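Local coordinates for protein ribokinase RBSK (Mycobacterium tuberculosis, PDB 3GO6) that probably phosphorylates D-ribose at O-5, using ATP and magnesium, to give D-ribose 5-phosphate as a homodimeric ribokinase of the PfkB carbohydrate kinase family, at residues R53-K58 with A85-A90; C23-V28 with Q74-F79; M30-V35 with T111-V116; R101-P106 with T135-A140. One frame throughout, in Å; residues are numbered along the deposited sequence.

Contact 1 (R53-K58 with A85-A90); sequences RTPGGK and AAQLRA. With RIB (alpha-D-ribofuranose), chain C.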
loop_
_atom_site.group_PDB
_atom_site.type_symbol
_atom_site.label_atom_id
_atom_site.label_comp_id
_atom_site.label_asym_id
_atom_site.label_seq_id
_atom_site.Cartn_x
_atom_site.Cartn_y
_atom_site.Cartn_z
ATOM N N ARG A 53 -3.502 -1.012 8.515
ATOM C CA ARG A 53 -4.283 0.022 7.843
ATOM C C ARG A 53 -4.852 0.911 8.956
ATOM O O ARG A 53 -5.691 0.463 9.731
ATOM C CB ARG A 53 -5.390 -0.633 6.994
ATOM C CG ARG A 53 -6.298 0.354 6.278
ATOM C CD ARG A 53 -7.296 -0.368 5.357
ATOM N NE ARG A 53 -8.184 0.608 4.710
ATOM C CZ ARG A 53 -9.302 1.097 5.250
ATOM N NH1 ARG A 53 -9.698 0.687 6.445
ATOM N NH2 ARG A 53 -10.039 1.993 4.578
ATOM N N THR A 54 -4.369 2.150 9.072
ATOM C CA THR A 54 -4.738 3.023 10.205
ATOM C C THR A 54 -4.933 4.476 9.750
ATOM O O THR A 54 -4.291 4.913 8.816
ATOM C CB THR A 54 -3.641 3.029 11.338
ATOM O OG1 THR A 54 -2.370 3.413 10.784
ATOM C CG2 THR A 54 -3.526 1.637 12.038
ATOM N N PRO A 55 -5.853 5.214 10.386
ATOM C CA PRO A 55 -6.005 6.639 10.058
ATOM C C PRO A 55 -4.731 7.436 10.342
ATOM O O PRO A 55 -4.050 7.201 11.362
ATOM C CB PRO A 55 -7.095 7.108 11.020
ATOM C CG PRO A 55 -7.846 5.895 11.374
ATOM C CD PRO A 55 -6.834 4.766 11.392
ATOM N N GLY A 56 -4.404 8.353 9.445
ATOM C CA GLY A 56 -3.282 9.276 9.665
ATOM C C GLY A 56 -3.393 10.494 8.779
ATOM O O GLY A 56 -4.482 11.052 8.620
ATOM N N GLY A 57 -2.279 10.879 8.159
ATOM C CA GLY A 57 -2.188 12.146 7.441
ATOM C C GLY A 57 -1.459 13.160 8.305
ATOM O O GLY A 57 -1.754 13.290 9.494
ATOM N N LYS A 58 -0.514 13.898 7.722
ATOM C CA LYS A 58 0.231 14.915 8.489
ATOM C C LYS A 58 -0.667 15.849 9.304
ATOM O O LYS A 58 -0.372 16.151 10.461
ATOM C CB LYS A 58 1.101 15.785 7.568
ATOM C CG LYS A 58 2.331 15.088 7.052
ATOM C CD LYS A 58 3.197 16.078 6.243
ATOM C CE LYS A 58 4.243 15.329 5.438
ATOM N NZ LYS A 58 4.897 14.188 6.211
ATOM N N ALA A 85 -13.506 7.706 4.825
ATOM C CA ALA A 85 -13.735 8.973 5.507
ATOM C C ALA A 85 -14.425 8.804 6.862
ATOM O O ALA A 85 -14.188 9.586 7.768
ATOM C CB ALA A 85 -14.537 9.910 4.634
ATOM N N ALA A 86 -15.284 7.799 7.002
ATOM C CA ALA A 86 -15.981 7.581 8.289
ATOM C C ALA A 86 -14.987 7.200 9.396
ATOM O O ALA A 86 -15.059 7.697 10.507
ATOM C CB ALA A 86 -17.050 6.478 8.143
ATOM N N GLN A 87 -14.056 6.312 9.059
ATOM C CA GLN A 87 -13.005 5.868 9.960
ATOM C C GLN A 87 -12.019 7.007 10.296
ATOM O O GLN A 87 -11.575 7.143 11.443
ATOM C CB GLN A 87 -12.309 4.660 9.313
ATOM C CG GLN A 87 -11.296 3.946 10.191
ATOM C CD GLN A 87 -10.715 2.686 9.545
ATOM O OE1 GLN A 87 -11.232 2.191 8.535
ATOM N NE2 GLN A 87 -9.633 2.164 10.137
ATOM N N LEU A 88 -11.696 7.830 9.298
ATOM C CA LEU A 88 -10.802 8.978 9.490
ATOM C C LEU A 88 -11.419 10.025 10.423
ATOM O O LEU A 88 -10.747 10.540 11.332
ATOM C CB LEU A 88 -10.441 9.627 8.135
ATOM C CG LEU A 88 -9.678 8.725 7.163
ATOM C CD1 LEU A 88 -9.491 9.475 5.834
ATOM C CD2 LEU A 88 -8.334 8.348 7.804
ATOM N N ARG A 89 -12.689 10.342 10.199
ATOM C CA ARG A 89 -13.419 11.274 11.064
ATOM C C ARG A 89 -13.520 10.762 12.505
ATOM O O ARG A 89 -13.353 11.516 13.452
ATOM C CB ARG A 89 -14.849 11.489 10.533
ATOM C CG ARG A 89 -14.971 12.351 9.301
ATOM C CD ARG A 89 -16.372 12.128 8.635
ATOM N NE ARG A 89 -16.526 12.922 7.401
ATOM C CZ ARG A 89 -16.723 14.228 7.425
ATOM N NH1 ARG A 89 -16.786 14.837 8.602
ATOM N NH2 ARG A 89 -16.852 14.923 6.297
ATOM N N ALA A 90 -13.839 9.488 12.661
ATOM C CA ALA A 90 -14.009 8.906 13.991
ATOM C C ALA A 90 -12.673 8.931 14.755
ATOM O O ALA A 90 -12.650 9.159 15.965
ATOM C CB ALA A 90 -14.538 7.493 13.875
HETATM O O5 RIB C . 4.222 12.068 8.747
HETATM C C5 RIB C . 3.581 10.800 8.478
HETATM C C4 RIB C . 2.277 11.057 7.700
HETATM O O4 RIB C . 2.625 11.497 6.372
HETATM C C3 RIB C . 1.444 9.805 7.485
HETATM O O3 RIB C . 0.359 9.640 8.433
HETATM C C2 RIB C . 0.967 9.918 6.049
HETATM O O2 RIB C . -0.462 9.959 5.963
HETATM C C1 RIB C . 1.609 11.158 5.444
HETATM O O1 RIB C . 0.692 12.257 5.370
HETATM O O HOH W 1 -12.425 2.278 5.819
HETATM O O HOH W 2 -8.361 -0.343 9.210
#

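Contact 2 (C23-V28 with Q74-F79); sequences CVVGSV and QFSGAF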
loop_
_atom_site.group_PDB
_atom_site.type_symbol
_atom_site.label_atom_id
_atom_site.label_comp_id
_atom_site.label_asym_id
_atom_site.label_seq_id
_atom_site.Cartn_x
_atom_site.Cartn_y
_atom_site.Cartn_z
ATOM N N CYS A 23 -5.396 25.715 15.561
ATOM C CA CYS A 23 -6.105 25.332 14.340
ATOM C C CYS A 23 -5.152 24.660 13.339
ATOM O O CYS A 23 -4.143 25.258 12.925
ATOM C CB CYS A 23 -6.774 26.544 13.691
ATOM S SG CYS A 23 -7.467 26.123 12.080
ATOM N N VAL A 24 -5.446 23.411 12.982
ATOM C CA VAL A 24 -4.620 22.699 12.014
ATOM C C VAL A 24 -5.343 22.708 10.673
ATOM O O VAL A 24 -6.480 22.251 10.575
ATOM C CB VAL A 24 -4.334 21.246 12.459
ATOM C CG1 VAL A 24 -3.462 20.514 11.433
ATOM C CG2 VAL A 24 -3.695 21.232 13.846
ATOM N N VAL A 25 -4.691 23.228 9.645
ATOM C CA VAL A 25 -5.261 23.195 8.299
ATOM C C VAL A 25 -4.331 22.289 7.494
ATOM O O VAL A 25 -3.158 22.615 7.283
ATOM C CB VAL A 25 -5.365 24.624 7.667
ATOM C CG1 VAL A 25 -5.781 24.554 6.181
ATOM C CG2 VAL A 25 -6.368 25.496 8.437
ATOM N N GLY A 26 -4.831 21.131 7.081
ATOM C CA GLY A 26 -3.935 20.134 6.494
ATOM C C GLY A 26 -4.620 18.863 6.076
ATOM O O GLY A 26 -5.847 18.844 5.856
ATOM N N SER A 27 -3.828 17.799 5.961
ATOM C CA SER A 27 -4.266 16.597 5.285
ATOM C C SER A 27 -4.651 15.467 6.225
ATOM O O SER A 27 -4.184 15.385 7.367
ATOM C CB SER A 27 -3.144 16.104 4.376
ATOM O OG SER A 27 -1.978 15.988 5.161
ATOM N N VAL A 28 -5.509 14.592 5.721
ATOM C CA VAL A 28 -5.940 13.406 6.455
ATOM C C VAL A 28 -5.977 12.258 5.445
ATOM O O VAL A 28 -6.599 12.369 4.389
ATOM C CB VAL A 28 -7.307 13.631 7.218
ATOM C CG1 VAL A 28 -8.445 14.133 6.259
ATOM C CG2 VAL A 28 -7.725 12.371 8.028
ATOM N N GLN A 74 -8.849 22.455 16.605
ATOM C CA GLN A 74 -9.759 22.339 15.463
ATOM C C GLN A 74 -8.971 21.896 14.232
ATOM O O GLN A 74 -7.855 22.385 13.988
ATOM C CB GLN A 74 -10.398 23.688 15.169
ATOM C CG GLN A 74 -11.387 24.142 16.249
ATOM C CD GLN A 74 -12.685 23.331 16.227
ATOM O OE1 GLN A 74 -13.013 22.647 15.246
ATOM N NE2 GLN A 74 -13.428 23.405 17.318
ATOM N N PHE A 75 -9.538 20.968 13.464
ATOM C CA PHE A 75 -8.925 20.539 12.217
ATOM C C PHE A 75 -9.797 21.025 11.047
ATOM O O PHE A 75 -11.039 20.920 11.095
ATOM C CB PHE A 75 -8.734 19.019 12.228
ATOM C CG PHE A 75 -8.236 18.439 10.931
ATOM C CD1 PHE A 75 -6.917 18.645 10.513
ATOM C CD2 PHE A 75 -9.090 17.669 10.129
ATOM C CE1 PHE A 75 -6.453 18.096 9.309
ATOM C CE2 PHE A 75 -8.642 17.112 8.913
ATOM C CZ PHE A 75 -7.317 17.329 8.500
ATOM N N SER A 76 -9.146 21.593 10.042
ATOM C CA SER A 76 -9.773 21.954 8.779
ATOM C C SER A 76 -9.076 21.162 7.675
ATOM O O SER A 76 -7.872 21.301 7.461
ATOM C CB SER A 76 -9.639 23.462 8.541
ATOM O OG SER A 76 -10.246 23.819 7.300
ATOM N N GLY A 77 -9.826 20.301 7.000
ATOM C CA GLY A 77 -9.272 19.408 5.985
ATOM C C GLY A 77 -10.414 18.835 5.150
ATOM O O GLY A 77 -11.601 19.019 5.485
ATOM N N ALA A 78 -10.055 18.168 4.053
ATOM C CA ALA A 78 -11.040 17.619 3.121
ATOM C C ALA A 78 -11.038 16.116 3.210
ATOM O O ALA A 78 -9.993 15.489 3.032
ATOM C CB ALA A 78 -10.723 18.060 1.709
ATOM N N PHE A 79 -12.202 15.542 3.519
ATOM C CA PHE A 79 -12.393 14.102 3.511
ATOM C C PHE A 79 -12.983 13.752 2.144
ATOM O O PHE A 79 -13.637 14.597 1.531
ATOM C CB PHE A 79 -13.392 13.673 4.596
ATOM C CG PHE A 79 -12.907 13.896 5.996
ATOM C CD1 PHE A 79 -12.104 12.949 6.622
ATOM C CD2 PHE A 79 -13.255 15.055 6.691
ATOM C CE1 PHE A 79 -11.645 13.146 7.928
ATOM C CE2 PHE A 79 -12.799 15.261 8.000
ATOM C CZ PHE A 79 -11.983 14.304 8.616
HETATM O O HOH W 3 -7.298 18.170 3.552
HETATM O O HOH W 4 -8.809 12.812 2.756
#

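Contact 3 (M30-V35 with T111-V116); sequences MDLTFV and TAIIVV. With RIB (alpha-D-ribofuranose), chain C.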
loop_
_atom_site.group_PDB
_atom_site.type_symbol
_atom_site.label_atom_id
_atom_site.label_comp_id
_atom_site.label_asym_id
_atom_site.label_seq_id
_atom_site.Cartn_x
_atom_site.Cartn_y
_atom_site.Cartn_z
ATOM N N MET A 30 -5.769 7.734 4.907
ATOM C CA MET A 30 -5.644 6.379 5.472
ATOM C C MET A 30 -4.228 5.834 5.172
ATOM O O MET A 30 -3.778 5.893 4.033
ATOM C CB MET A 30 -6.724 5.455 4.898
ATOM C CG MET A 30 -6.761 4.080 5.566
ATOM S SD MET A 30 -7.392 4.133 7.256
ATOM C CE MET A 30 -9.086 4.729 7.019
ATOM N N ASP A 31 -3.544 5.322 6.204
ATOM C CA ASP A 31 -2.156 4.897 6.117
ATOM C C ASP A 31 -2.081 3.391 6.009
ATOM O O ASP A 31 -2.704 2.673 6.802
ATOM C CB ASP A 31 -1.383 5.295 7.388
ATOM C CG ASP A 31 -1.070 6.783 7.464
ATOM O OD1 ASP A 31 -1.243 7.490 6.449
ATOM O OD2 ASP A 31 -0.645 7.247 8.557
ATOM N N LEU A 32 -1.286 2.924 5.058
ATOM C CA LEU A 32 -0.934 1.503 4.966
ATOM C C LEU A 32 0.539 1.434 5.389
ATOM O O LEU A 32 1.398 1.966 4.704
ATOM C CB LEU A 32 -1.132 0.988 3.546
ATOM C CG LEU A 32 -2.590 1.039 3.049
ATOM C CD1 LEU A 32 -2.641 0.653 1.590
ATOM C CD2 LEU A 32 -3.486 0.118 3.859
ATOM N N THR A 33 0.796 0.848 6.549
ATOM C CA THR A 33 2.156 0.808 7.103
ATOM C C THR A 33 2.703 -0.609 6.959
ATOM O O THR A 33 2.092 -1.565 7.440
ATOM C CB THR A 33 2.213 1.260 8.568
ATOM O OG1 THR A 33 1.569 2.531 8.729
ATOM C CG2 THR A 33 3.675 1.370 9.073
ATOM N N PHE A 34 3.854 -0.718 6.296
ATOM C CA PHE A 34 4.510 -1.980 5.974
ATOM C C PHE A 34 5.837 -2.032 6.721
ATOM O O PHE A 34 6.612 -1.059 6.708
ATOM C CB PHE A 34 4.844 -2.067 4.482
ATOM C CG PHE A 34 3.640 -2.108 3.557
ATOM C CD1 PHE A 34 3.260 -3.302 2.958
ATOM C CD2 PHE A 34 2.941 -0.946 3.241
ATOM C CE1 PHE A 34 2.166 -3.363 2.065
ATOM C CE2 PHE A 34 1.840 -0.984 2.357
ATOM C CZ PHE A 34 1.449 -2.191 1.773
ATOM N N VAL A 35 6.111 -3.168 7.360
ATOM C CA VAL A 35 7.432 -3.372 7.969
ATOM C C VAL A 35 8.242 -4.294 7.064
ATOM O O VAL A 35 7.741 -5.353 6.637
ATOM C CB VAL A 35 7.326 -3.923 9.416
ATOM C CG1 VAL A 35 8.725 -4.324 9.955
ATOM C CG2 VAL A 35 6.685 -2.895 10.324
ATOM N N THR A 111 -4.584 8.516 0.546
ATOM C CA THR A 111 -3.987 7.227 0.913
ATOM C C THR A 111 -2.490 7.453 1.063
ATOM O O THR A 111 -1.882 8.085 0.189
ATOM C CB THR A 111 -4.195 6.142 -0.205
ATOM O OG1 THR A 111 -5.596 5.937 -0.456
ATOM C CG2 THR A 111 -3.553 4.777 0.206
ATOM N N ALA A 112 -1.891 6.950 2.137
ATOM C CA ALA A 112 -0.430 7.002 2.230
ATOM C C ALA A 112 0.196 5.640 2.462
ATOM O O ALA A 112 -0.398 4.792 3.135
ATOM C CB ALA A 112 -0.003 7.955 3.319
ATOM N N ILE A 113 1.398 5.443 1.912
ATOM C CA ILE A 113 2.160 4.213 2.131
ATOM C C ILE A 113 3.351 4.578 3.015
ATOM O O ILE A 113 4.154 5.448 2.653
ATOM C CB ILE A 113 2.721 3.603 0.797
ATOM C CG1 ILE A 113 1.615 3.427 -0.251
ATOM C CG2 ILE A 113 3.470 2.263 1.062
ATOM C CD1 ILE A 113 0.421 2.593 0.237
ATOM N N ILE A 114 3.454 3.918 4.159
ATOM C CA ILE A 114 4.572 4.125 5.067
ATOM C C ILE A 114 5.364 2.817 5.088
ATOM O O ILE A 114 4.798 1.752 5.340
ATOM C CB ILE A 114 4.117 4.443 6.510
ATOM C CG1 ILE A 114 2.906 5.413 6.564
ATOM C CG2 ILE A 114 5.339 4.820 7.403
ATOM C CD1 ILE A 114 3.182 6.728 6.176
ATOM N N VAL A 115 6.667 2.888 4.838
ATOM C CA VAL A 115 7.492 1.684 4.903
ATOM C C VAL A 115 8.558 1.892 5.990
ATOM O O VAL A 115 9.232 2.922 6.004
ATOM C CB VAL A 115 8.148 1.378 3.542
ATOM C CG1 VAL A 115 8.837 -0.019 3.571
ATOM C CG2 VAL A 115 7.108 1.432 2.434
ATOM N N VAL A 116 8.686 0.923 6.897
ATOM C CA VAL A 116 9.559 1.063 8.079
ATOM C C VAL A 116 10.535 -0.107 8.006
ATOM O O VAL A 116 10.107 -1.260 7.877
ATOM C CB VAL A 116 8.753 1.036 9.405
ATOM C CG1 VAL A 116 9.675 1.162 10.641
ATOM C CG2 VAL A 116 7.698 2.152 9.396
HETATM O O5 RIB C . 4.222 12.068 8.747
HETATM C C5 RIB C . 3.581 10.800 8.478
HETATM C C4 RIB C . 2.277 11.057 7.700
HETATM O O4 RIB C . 2.625 11.497 6.372
HETATM C C3 RIB C . 1.444 9.805 7.485
HETATM O O3 RIB C . 0.359 9.640 8.433
HETATM C C2 RIB C . 0.967 9.918 6.049
HETATM O O2 RIB C . -0.462 9.959 5.963
HETATM C C1 RIB C . 1.609 11.158 5.444
HETATM O O1 RIB C . 0.692 12.257 5.370
#

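Contact 4 (R101-P106 with T135-A140); sequences RTVTVP and TPVPSA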
loop_
_atom_site.group_PDB
_atom_site.type_symbol
_atom_site.label_atom_id
_atom_site.label_comp_id
_atom_site.label_asym_id
_atom_site.label_seq_id
_atom_site.Cartn_x
_atom_site.Cartn_y
_atom_site.Cartn_z
ATOM N N ARG A 101 -15.106 22.581 10.863
ATOM C CA ARG A 101 -14.580 23.339 9.724
ATOM C C ARG A 101 -14.016 22.429 8.612
ATOM O O ARG A 101 -13.264 22.884 7.741
ATOM C CB ARG A 101 -13.500 24.329 10.181
ATOM C CG ARG A 101 -13.859 25.148 11.420
ATOM C CD ARG A 101 -12.602 25.603 12.159
ATOM N NE ARG A 101 -12.946 26.295 13.408
ATOM C CZ ARG A 101 -12.143 27.119 14.084
ATOM N NH1 ARG A 101 -10.914 27.388 13.652
ATOM N NH2 ARG A 101 -12.585 27.686 15.211
ATOM N N THR A 102 -14.375 21.154 8.638
ATOM C CA THR A 102 -13.921 20.226 7.600
ATOM C C THR A 102 -14.930 20.207 6.453
ATOM O O THR A 102 -16.061 20.721 6.588
ATOM C CB THR A 102 -13.702 18.814 8.152
ATOM O OG1 THR A 102 -14.933 18.289 8.653
ATOM C CG2 THR A 102 -12.668 18.830 9.291
ATOM N N VAL A 103 -14.521 19.639 5.321
ATOM C CA VAL A 103 -15.414 19.490 4.187
ATOM C C VAL A 103 -15.373 18.050 3.658
ATOM O O VAL A 103 -14.430 17.295 3.940
ATOM C CB VAL A 103 -15.083 20.483 3.036
ATOM C CG1 VAL A 103 -15.316 21.929 3.457
ATOM C CG2 VAL A 103 -13.644 20.308 2.561
ATOM N N THR A 104 -16.421 17.677 2.919
ATOM C CA THR A 104 -16.419 16.450 2.142
ATOM C C THR A 104 -16.267 16.849 0.680
ATOM O O THR A 104 -16.951 17.751 0.201
ATOM C CB THR A 104 -17.688 15.636 2.398
ATOM O OG1 THR A 104 -17.677 15.224 3.762
ATOM C CG2 THR A 104 -17.729 14.360 1.529
ATOM N N VAL A 105 -15.335 16.192 -0.012
ATOM C CA VAL A 105 -15.056 16.453 -1.423
ATOM C C VAL A 105 -15.359 15.160 -2.202
ATOM O O VAL A 105 -15.199 14.070 -1.652
ATOM C CB VAL A 105 -13.580 16.953 -1.573
ATOM C CG1 VAL A 105 -13.029 16.736 -2.950
ATOM C CG2 VAL A 105 -13.517 18.451 -1.202
ATOM N N PRO A 106 -15.859 15.263 -3.456
ATOM C CA PRO A 106 -16.111 14.012 -4.169
ATOM C C PRO A 106 -14.852 13.135 -4.355
ATOM O O PRO A 106 -13.749 13.652 -4.524
ATOM C CB PRO A 106 -16.631 14.484 -5.540
ATOM C CG PRO A 106 -17.159 15.855 -5.298
ATOM C CD PRO A 106 -16.265 16.447 -4.247
ATOM N N THR A 135 -10.056 23.692 -0.603
ATOM C CA THR A 135 -10.056 25.126 -0.892
ATOM C C THR A 135 -10.239 25.874 0.432
ATOM O O THR A 135 -10.668 25.279 1.416
ATOM C CB THR A 135 -11.193 25.538 -1.887
ATOM O OG1 THR A 135 -12.462 25.157 -1.351
ATOM C CG2 THR A 135 -11.002 24.887 -3.245
ATOM N N PRO A 136 -9.884 27.167 0.479
ATOM C CA PRO A 136 -9.953 27.871 1.771
ATOM C C PRO A 136 -11.359 27.899 2.415
ATOM O O PRO A 136 -12.307 28.404 1.816
ATOM C CB PRO A 136 -9.460 29.281 1.433
ATOM C CG PRO A 136 -8.692 29.134 0.146
ATOM C CD PRO A 136 -9.367 28.028 -0.601
ATOM N N VAL A 137 -11.482 27.317 3.610
ATOM C CA VAL A 137 -12.752 27.292 4.360
ATOM C C VAL A 137 -12.822 28.608 5.156
ATOM O O VAL A 137 -11.891 28.926 5.910
ATOM C CB VAL A 137 -12.867 26.020 5.284
ATOM C CG1 VAL A 137 -14.141 26.043 6.140
ATOM C CG2 VAL A 137 -12.811 24.714 4.457
ATOM N N PRO A 138 -13.911 29.391 4.974
ATOM C CA PRO A 138 -13.974 30.765 5.521
ATOM C C PRO A 138 -13.477 30.922 6.973
ATOM O O PRO A 138 -12.510 31.659 7.222
ATOM C CB PRO A 138 -15.469 31.143 5.391
ATOM C CG PRO A 138 -16.187 29.845 4.966
ATOM C CD PRO A 138 -15.146 29.039 4.245
ATOM N N SER A 139 -14.113 30.222 7.909
ATOM C CA SER A 139 -13.781 30.378 9.325
ATOM C C SER A 139 -12.848 29.267 9.824
ATOM O O SER A 139 -12.834 28.947 11.020
ATOM C CB SER A 139 -15.065 30.442 10.172
ATOM O OG SER A 139 -15.766 29.204 10.127
ATOM N N ALA A 140 -12.073 28.695 8.898
ATOM C CA ALA A 140 -11.067 27.675 9.209
ATOM C C ALA A 140 -10.189 28.069 10.391
ATOM O O ALA A 140 -9.960 27.254 11.283
ATOM C CB ALA A 140 -10.195 27.368 7.978
#

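Contact 1 (R53-K58 with A85-A90)
Q87, on helix 83-94, reaches across the end of strand 50-56 to R53 and P55. Its CB points toward the strand; CG, anti to the backbone N (chi1 -172°), packs by P55 CG, and beyond it the extended chain ends in an amide that divides its two ends. OE1 accepts a hydrogen bond from R53 NH1 at 3.0 Å; the N-H...O angle is only 141°, and the guanidinium and amide planes are 61° apart. NE2 passes P55 CD at 4.0 Å and donates to a water that in turn donates to R53 O and accepts from R53 NH1. A second water accepts a hydrogen bond from R53 NH2 and donates one to Q87 OE1.

Beside this polar group P55 CB meets L88 CD2 at 3.7 Å, the apolar part of the helix-on-strand packing. The strand then runs into the ribose pocket. G57 N, at the N-cap position of helix 58-68, donates to ribose O3 at 2.9 Å; K58 N donates to O1 at 3.1 Å, and K58 NZ reaches O5 in a weak bond of 3.4 Å. R53 also packs on P83 of the second subunit. Q87 OE1 thus takes two donors, and the waters tie its amide to both the guanidinium and the carbonyl of R53, so that a largely water-mediated network holds helix to strand beside a small apolar contact.

Contact 2 (C23-V28 with Q74-F79)
C23, V24 and V25 pair with Q74, F75 and S76 as parallel neighbours, the short strand axes 4.7 Å apart and 18° from parallel. In the large central sheet of the ribokinase fold, strand 72-76 is outermost within the chain and 21-25 lies next to it; helix 58-68 belongs to the connection between them. Three backbone bonds tie the pair: V24 N to Q74 O, S76 N to V24 O, and G26 N to S76 O, the last longer at 3.1 Å.

On one face V25 CG2 rests 3.9 Å from S76 CB, while S76 OG is hydrogen-bonded to R101 O. On the other, F75 CG is anti to the backbone N. The ring continues along the first strand: CD1 lies 4.0 Å from V24 CG1, and CZ comes 3.4 Å from G26 O and 3.9 Å from V28 CB. L92 of helix 83-94 also touches this ring. Past the paired residues the chains separate, and one water bridges G26 O and A78 N while another donates to both V28 O and A78 O.

S27 turns away from this partner, its OG hydrogen-bonded to E152, a residue of the ribose pocket. V28 holds CG1 between its backbone N and carbonyl carbon (chi1 55°), and that methyl sits over one face of the F79 ring in a CH-pi contact, 4.1 Å from the centroid and 28° off the ring normal.

Contact 3 (M30-V35 with T111-V116)
L32 and I113 touch through their CD1 methyls, 3.9 Å apart, on the sheet face that also carries F34. Both put the first branch beside the backbone N (L32 CG, chi1 -63°; I113 CG1, chi1 -53°), and I113 CD1 also lies near L32 CB. I113 CG2, anti to its backbone N, meets F34 CE2 at 3.9 Å, oblique to the ring, whose edge lies near I114 O. L32, F34 and I113 also pack against L32, I113 and F34 of the second subunit, and T111 OG1 is hydrogen-bonded to R53 of that subunit.

Strands 29-35 and 110-116 are the parallel, central pair of the small four-stranded lid sheet characteristic of ribokinases, whose outward face here builds the dimer interface. Five backbone bonds alternate between them from A112 N-M30 O to V116 N-F34 O.

The opposite face belongs to the sugar. D31 sets CG beside its backbone N and anti to the carbonyl carbon (chi1 -74°), and its carboxylate grips two hydroxyls: OD1 accepts from ribose O2 and OD2 from ribose O3, each at 2.6 Å. A112 CB lies 3.4 Å from D31 OD1 and 3.3 Å from ribose O2, while I114 CD1 touches ribose C3 at 3.8 Å.

Contact 4 (R101-P106 with T135-A140)
R101 lays its side chain over the turn that V137 to A140 form, a type I beta turn closed by A140 N to V137 O. CG stands beside the backbone N (chi1 -46°), and from there the chain runs extended to NE. CD passes S139 O at 3.5 Å, and the same oxygen lies 3.3 Å above one face of the guanidinium, displaced toward its rim. NH1 approaches A140 O near the guanidinium plane; the model gives a hydrogen bond of 2.6 Å, although the position of that oxygen is less certain. NH2 is hydrogen-bonded to A142 O, just beyond the turn. At the backbone, R101 O lies 3.6 Å from V137 CG1.

T102 turns its side chain away, and its OG1 is hydrogen-bonded to L99 O. V103 comes back toward the partner: its CG1 meets V137 CG2 tip to tip at 3.9 Å, while its backbone is hydrogen-bonded to G77 and F79. The contact thus joins the short 103-104 strand to the surface loop leading into strand 146-149, far from the annotated sites. One arginine lies close to the carbonyl oxygens of S139, A140 and A142, which suggests that main-chain oxygens partly offset its charge, with a modest valine pair beside it.

In the fold
Contacts 1 and 3 both involve the lid sheet and reach the ribose: their centres are 13 Å apart, strands 50-56 and 29-35 are neighbours in that sheet, and both contacts touch the second subunit. T54 O to D31 N, 2.7 Å, is probably a hydrogen bond between them. Contact 2, centred 12 Å from contact 1, begins in the large sheet and continues through strand 78-79, where F79 CE1 lies 3.7 Å from L88 CB. The side chain of S27 in contact 2 is about 5 Å from the bound ribose. Contact 4 continues outward, its centre 8 Å from contact 2, through the pairing of strands 78-79 and 103-104, and lies 26 Å from contact 3, centre to centre.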